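Local coordinates for protein 5-formaminoimidazole-4-carboxamide-1-(beta)-D-ribofuranosyl 5'-monophosphate synthetase (Methanocaldococcus jannaschii, PDB 2R7L) that catalyses the ATP- and formate-dependent formylation of AICAR to FAICAR in purine biosynthesis, without folates, as an ATP-grasp ligase assembled into a homohexamer, at residues H210-P215 and I291-L296; S214-E219 and L353-K358. All blocks are in the same frame, centred on the assembly; numbering follows the deposited sequence.

Interaction 1: H210-P215 and I291-L296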
loop_
_atom_site.group_PDB
_atom_site.type_symbol
_atom_site.label_atom_id
_atom_site.label_comp_id
_atom_site.label_asym_id
_atom_site.label_seq_id
_atom_site.Cartn_x
_atom_site.Cartn_y
_atom_site.Cartn_z
ATOM N N HIS A 210 -15.759 8.858 19.079
ATOM C CA HIS A 210 -14.715 8.020 19.653
ATOM C C HIS A 210 -13.380 8.762 19.702
ATOM O O HIS A 210 -12.796 9.107 18.666
ATOM C CB HIS A 210 -14.623 6.691 18.902
ATOM C CG HIS A 210 -15.952 6.025 18.707
ATOM N ND1 HIS A 210 -16.494 5.156 19.629
ATOM C CD2 HIS A 210 -16.856 6.116 17.701
ATOM C CE1 HIS A 210 -17.671 4.736 19.199
ATOM N NE2 HIS A 210 -17.911 5.300 18.029
ATOM N N TYR A 211 -12.918 9.036 20.916
ATOM C CA TYR A 211 -11.661 9.752 21.114
ATOM C C TYR A 211 -10.568 8.786 21.571
ATOM O O TYR A 211 -10.848 7.665 21.997
ATOM C CB TYR A 211 -11.797 10.839 22.188
ATOM C CG TYR A 211 -12.873 11.888 21.995
ATOM C CD1 TYR A 211 -12.546 13.163 21.562
ATOM C CD2 TYR A 211 -14.208 11.618 22.300
ATOM C CE1 TYR A 211 -13.516 14.140 21.411
ATOM C CE2 TYR A 211 -15.190 12.586 22.143
ATOM C CZ TYR A 211 -14.831 13.845 21.707
ATOM O OH TYR A 211 -15.781 14.812 21.546
ATOM N N PHE A 212 -9.323 9.245 21.509
ATOM C CA PHE A 212 -8.205 8.527 22.104
ATOM C C PHE A 212 -7.322 9.544 22.809
ATOM O O PHE A 212 -6.844 10.489 22.177
ATOM C CB PHE A 212 -7.387 7.786 21.036
ATOM C CG PHE A 212 -6.328 6.871 21.604
ATOM C CD1 PHE A 212 -6.618 5.553 21.880
ATOM C CD2 PHE A 212 -5.052 7.343 21.885
ATOM C CE1 PHE A 212 -5.650 4.703 22.405
ATOM C CE2 PHE A 212 -4.085 6.498 22.418
ATOM C CZ PHE A 212 -4.391 5.177 22.681
ATOM N N TYR A 213 -7.144 9.380 24.120
ATOM C CA TYR A 213 -6.159 10.188 24.838
ATOM C C TYR A 213 -4.838 9.436 24.906
ATOM O O TYR A 213 -4.758 8.339 25.461
ATOM C CB TYR A 213 -6.598 10.559 26.263
ATOM C CG TYR A 213 -5.500 11.319 26.996
ATOM C CD1 TYR A 213 -5.205 12.632 26.668
ATOM C CD2 TYR A 213 -4.732 10.705 27.979
ATOM C CE1 TYR A 213 -4.183 13.326 27.320
ATOM C CE2 TYR A 213 -3.715 11.389 28.627
ATOM C CZ TYR A 213 -3.449 12.693 28.294
ATOM O OH TYR A 213 -2.434 13.371 28.948
ATOM N N SER A 214 -3.809 10.036 24.329
ATOM C CA SER A 214 -2.481 9.463 24.376
ATOM C C SER A 214 -1.707 10.085 25.525
ATOM O O SER A 214 -1.364 11.262 25.463
ATOM C CB SER A 214 -1.748 9.747 23.069
ATOM O OG SER A 214 -0.379 9.418 23.210
ATOM N N PRO A 215 -1.425 9.295 26.570
ATOM C CA PRO A 215 -0.639 9.745 27.716
ATOM C C PRO A 215 0.805 10.027 27.306
ATOM O O PRO A 215 1.459 10.889 27.898
ATOM C CB PRO A 215 -0.682 8.552 28.685
ATOM C CG PRO A 215 -1.666 7.594 28.131
ATOM C CD PRO A 215 -1.841 7.889 26.686
ATOM N N ILE A 291 -7.334 7.086 29.898
ATOM C CA ILE A 291 -6.181 6.485 29.235
ATOM C C ILE A 291 -6.648 5.708 28.014
ATOM O O ILE A 291 -7.334 4.694 28.133
ATOM C CB ILE A 291 -5.378 5.565 30.187
ATOM C CG1 ILE A 291 -4.900 6.340 31.424
ATOM C CG2 ILE A 291 -4.202 4.925 29.461
ATOM C CD1 ILE A 291 -3.944 7.477 31.128
ATOM N N GLY A 292 -6.287 6.196 26.833
ATOM C CA GLY A 292 -6.661 5.523 25.607
ATOM C C GLY A 292 -8.051 5.888 25.117
ATOM O O GLY A 292 -8.423 7.067 25.099
ATOM N N PRO A 293 -8.825 4.875 24.707
ATOM C CA PRO A 293 -10.131 5.089 24.101
ATOM C C PRO A 293 -11.205 5.563 25.080
ATOM O O PRO A 293 -11.342 5.013 26.182
ATOM C CB PRO A 293 -10.492 3.705 23.559
ATOM C CG PRO A 293 -9.758 2.755 24.429
ATOM C CD PRO A 293 -8.476 3.445 24.792
ATOM N N PHE A 294 -11.943 6.595 24.674
ATOM C CA PHE A 294 -13.173 6.992 25.360
ATOM C C PHE A 294 -14.169 7.587 24.376
ATOM O O PHE A 294 -13.790 8.123 23.330
ATOM C CB PHE A 294 -12.910 7.951 26.531
ATOM C CG PHE A 294 -12.473 9.333 26.122
ATOM C CD1 PHE A 294 -13.406 10.334 25.906
ATOM C CD2 PHE A 294 -11.128 9.643 25.998
ATOM C CE1 PHE A 294 -13.011 11.617 25.550
ATOM C CE2 PHE A 294 -10.722 10.930 25.642
ATOM C CZ PHE A 294 -11.667 11.915 25.423
ATOM N N CYS A 295 -15.446 7.483 24.725
ATOM C CA CYS A 295 -16.530 7.825 23.814
ATOM C C CYS A 295 -17.522 8.772 24.477
ATOM O O CYS A 295 -17.926 8.552 25.625
ATOM C CB CYS A 295 -17.244 6.540 23.394
ATOM S SG CYS A 295 -18.683 6.757 22.330
ATOM N N LEU A 296 -17.889 9.830 23.763
ATOM C CA LEU A 296 -19.025 10.668 24.150
ATOM C C LEU A 296 -20.209 10.337 23.250
ATOM O O LEU A 296 -20.135 10.503 22.028
ATOM C CB LEU A 296 -18.690 12.160 24.040
ATOM C CG LEU A 296 -17.652 12.696 25.035
ATOM C CD1 LEU A 296 -17.555 14.189 24.933
ATOM C CD2 LEU A 296 -17.981 12.282 26.456
#
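Tyr211 and Phe294 lie with their rings nearly parallel (7° between planes) but slid apart, so that it is Tyr211 CB, 3.4 Å from Phe294 CZ, that rests over one face of the phenylalanine, displaced toward its rim. In Phe294, chi1 of 70° puts CG between the backbone N and the carbonyl carbon, and the ring then lies against Tyr211 CB. The carbonyl O of Phe294 meets the tyrosine ring at its edge, and Leu296 CG approaches Tyr211 CE2 at 3.8 Å. On the side of the sheet carrying His210, Phe212, Pro293 and Cys295, the Phe212 ring has Gly292 CA over one face, 3.7 Å from its centroid, a CH-pi contact. Gly292 has a positive phi (84°), a conformation suited to glycine. Cys295 SG comes obliquely to the His210 ring, 3.8 Å from ND1; NE2 of the same ring is hydrogen-bonded to Asp226. Two hydrogen-bonded pairs join the backbones. Tyr211 N gives a bond of 2.7 Å to Phe294 O, nearly in line with the carbonyl, and Tyr213 N one of 2.8 Å to Gly292 O. Helix 268-285 packs on Phe294 and Leu296, helix 339-353 on Phe212. Strands 205-214 and 292-300 are two of the three inner strands of the five-stranded antiparallel ATP-grasp sheet; the His210 side chain lies about 7 Å from bound AICAR and that of Cys295 about 8 Å from ATP, near the active site but touching neither ligand.

Interaction 2: S214-E219 and L353-K358; sequences SPLKDE and LDMIDK
Ser214 OG has two partners: it accepts from Lys217 N at 3.0 Å, an ST motif, and is hydrogen-bonded to Glu346 OE2 of helix 339-353. It sits in the hairpin connection between strands 205-214 and 219-230, which contains a G1 bulge: Asp218 and Glu219 lie together opposite the single residue Ser214, and Ser214 N donates to Glu219 O at 2.8 Å. The turn thus presents Pro215 and Leu216 to segment 353-358, where helix 339-353 ends in a Schellman motif with Asp354 at positive phi. Between the segments the contact is mostly of aliphatic carbons, with Lys358 O as the polar atom touched, and buries 222 Å². Pro215 CB and CG are both 3.5 Å from Lys358 O. Leu216 works through its two methyls: CD1 faces Leu353 CD1 at 4.3 Å, while CD2 meets Met355 CB at 4.2 Å. The aliphatic part of Lys358 crosses the same leucine obliquely, its chain extended through CE before bending at the last torsion (chi4 -81°). Leu353 of a second subunit also packs on Leu216, and Met355 meets Met355 of that subunit, which places this patch at a subunit interface. The nearest leucine-lysine approach is Leu216 CD2 to Lys358 CD, 4.0 Å.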
loop_
_atom_site.group_PDB
_atom_site.type_symbol
_atom_site.label_atom_id
_atom_site.label_comp_id
_atom_site.label_asym_id
_atom_site.label_seq_id
_atom_site.Cartn_x
_atom_site.Cartn_y
_atom_site.Cartn_z
ATOM N N SER A 214 -3.809 10.036 24.329
ATOM C CA SER A 214 -2.481 9.463 24.376
ATOM C C SER A 214 -1.707 10.085 25.525
ATOM O O SER A 214 -1.364 11.262 25.463
ATOM C CB SER A 214 -1.748 9.747 23.069
ATOM O OG SER A 214 -0.379 9.418 23.210
ATOM N N PRO A 215 -1.425 9.295 26.570
ATOM C CA PRO A 215 -0.639 9.745 27.716
ATOM C C PRO A 215 0.805 10.027 27.306
ATOM O O PRO A 215 1.459 10.889 27.898
ATOM C CB PRO A 215 -0.682 8.552 28.685
ATOM C CG PRO A 215 -1.666 7.594 28.131
ATOM C CD PRO A 215 -1.841 7.889 26.686
ATOM N N LEU A 216 1.291 9.308 26.292
ATOM C CA LEU A 216 2.643 9.527 25.776
ATOM C C LEU A 216 2.750 10.885 25.098
ATOM O O LEU A 216 3.744 11.589 25.261
ATOM C CB LEU A 216 3.052 8.427 24.799
ATOM C CG LEU A 216 2.800 6.967 25.173
ATOM C CD1 LEU A 216 3.435 6.054 24.141
ATOM C CD2 LEU A 216 3.303 6.636 26.563
ATOM N N LYS A 217 1.728 11.256 24.334
ATOM C CA LYS A 217 1.750 12.534 23.617
ATOM C C LYS A 217 1.022 13.652 24.359
ATOM O O LYS A 217 1.091 14.812 23.953
ATOM C CB LYS A 217 1.144 12.382 22.221
ATOM C CG LYS A 217 1.930 11.473 21.293
ATOM C CD LYS A 217 1.469 11.635 19.856
ATOM C CE LYS A 217 0.071 11.080 19.649
ATOM N NZ LYS A 217 -0.323 11.102 18.207
ATOM N N ASP A 218 0.330 13.297 25.441
ATOM C CA ASP A 218 -0.574 14.216 26.134
ATOM C C ASP A 218 -1.500 14.908 25.143
ATOM O O ASP A 218 -1.488 16.133 25.007
ATOM C CB ASP A 218 0.200 15.258 26.948
ATOM C CG ASP A 218 -0.708 16.070 27.856
ATOM O OD1 ASP A 218 -1.693 15.491 28.373
ATOM O OD2 ASP A 218 -0.439 17.281 28.044
ATOM N N GLU A 219 -2.304 14.115 24.446
ATOM C CA GLU A 219 -3.135 14.644 23.377
ATOM C C GLU A 219 -4.423 13.844 23.257
ATOM O O GLU A 219 -4.421 12.615 23.392
ATOM C CB GLU A 219 -2.371 14.599 22.053
ATOM C CG GLU A 219 -2.995 15.405 20.922
ATOM C CD GLU A 219 -2.595 14.879 19.551
ATOM O OE1 GLU A 219 -2.892 15.546 18.537
ATOM O OE2 GLU A 219 -1.985 13.791 19.484
ATOM N N LEU A 353 9.595 2.953 24.463
ATOM C CA LEU A 353 10.105 4.144 25.140
ATOM C C LEU A 353 10.275 3.900 26.632
ATOM O O LEU A 353 10.657 4.802 27.373
ATOM C CB LEU A 353 9.184 5.347 24.917
ATOM C CG LEU A 353 8.908 5.827 23.492
ATOM C CD1 LEU A 353 7.636 6.642 23.466
ATOM C CD2 LEU A 353 10.065 6.637 22.948
ATOM N N ASP A 354 9.991 2.676 27.063
ATOM C CA ASP A 354 10.064 2.312 28.476
ATOM C C ASP A 354 9.140 3.213 29.305
ATOM O O ASP A 354 9.581 3.919 30.220
ATOM C CB ASP A 354 11.508 2.388 28.977
ATOM C CG ASP A 354 11.750 1.513 30.189
ATOM O OD1 ASP A 354 11.169 0.409 30.251
ATOM O OD2 ASP A 354 12.528 1.925 31.077
ATOM N N MET A 355 7.855 3.191 28.955
ATOM C CA MET A 355 6.842 4.025 29.590
ATOM C C MET A 355 5.568 3.228 29.737
ATOM O O MET A 355 4.470 3.771 29.625
ATOM C CB MET A 355 6.557 5.264 28.750
ATOM C CG MET A 355 7.679 6.270 28.735
ATOM S SD MET A 355 7.325 7.621 27.612
ATOM C CE MET A 355 8.637 8.746 28.040
ATOM N N ILE A 356 5.713 1.934 29.983
ATOM C CA ILE A 356 4.560 1.076 30.125
ATOM C C ILE A 356 3.716 1.541 31.309
ATOM O O ILE A 356 2.537 1.207 31.413
ATOM C CB ILE A 356 4.976 -0.383 30.326
ATOM C CG1 ILE A 356 3.910 -1.315 29.753
ATOM C CG2 ILE A 356 5.255 -0.665 31.797
ATOM C CD1 ILE A 356 3.605 -1.035 28.295
ATOM N N ASP A 357 4.325 2.335 32.186
ATOM C CA ASP A 357 3.661 2.785 33.398
ATOM C C ASP A 357 2.690 3.931 33.117
ATOM O O ASP A 357 1.861 4.271 33.958
ATOM C CB ASP A 357 4.692 3.189 34.458
ATOM C CG ASP A 357 5.492 4.414 34.064
ATOM O OD1 ASP A 357 5.848 4.548 32.873
ATOM O OD2 ASP A 357 5.774 5.246 34.949
ATOM N N LYS A 358 2.787 4.526 31.935
ATOM C CA LYS A 358 1.866 5.590 31.566
ATOM C C LYS A 358 0.542 5.045 31.012
ATOM O O LYS A 358 -0.409 5.798 30.824
ATOM C CB LYS A 358 2.510 6.545 30.555
ATOM C CG LYS A 358 3.532 7.508 31.149
ATOM C CD LYS A 358 4.164 8.358 30.055
ATOM C CE LYS A 358 5.044 9.465 30.618
ATOM N NZ LYS A 358 4.249 10.646 31.060
#

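Interaction 1 is buried in the central sheet, whereas interaction 2 lies at its periphery, with centres about 13 Å apart. They share Ser214 and Pro215, where strand 205-214 runs out into the turn before strand 219-230. Backbone bonding and aromatic faces dominate the first; the second relies on sparse aliphatic contacts, with no hydrogen bond between its two segments, its polar groups bonding within each segment or to residues elsewhere, such as Glu346 and Lys4. Tyr213 CD1 packs on Glu219 O, and Ile291 CD1 packs near Lys358 O. Helix 339-353 touches both contacts. No other chain reaches 210-215 or 291-296, but a second subunit packs on 214-219 and 353-358.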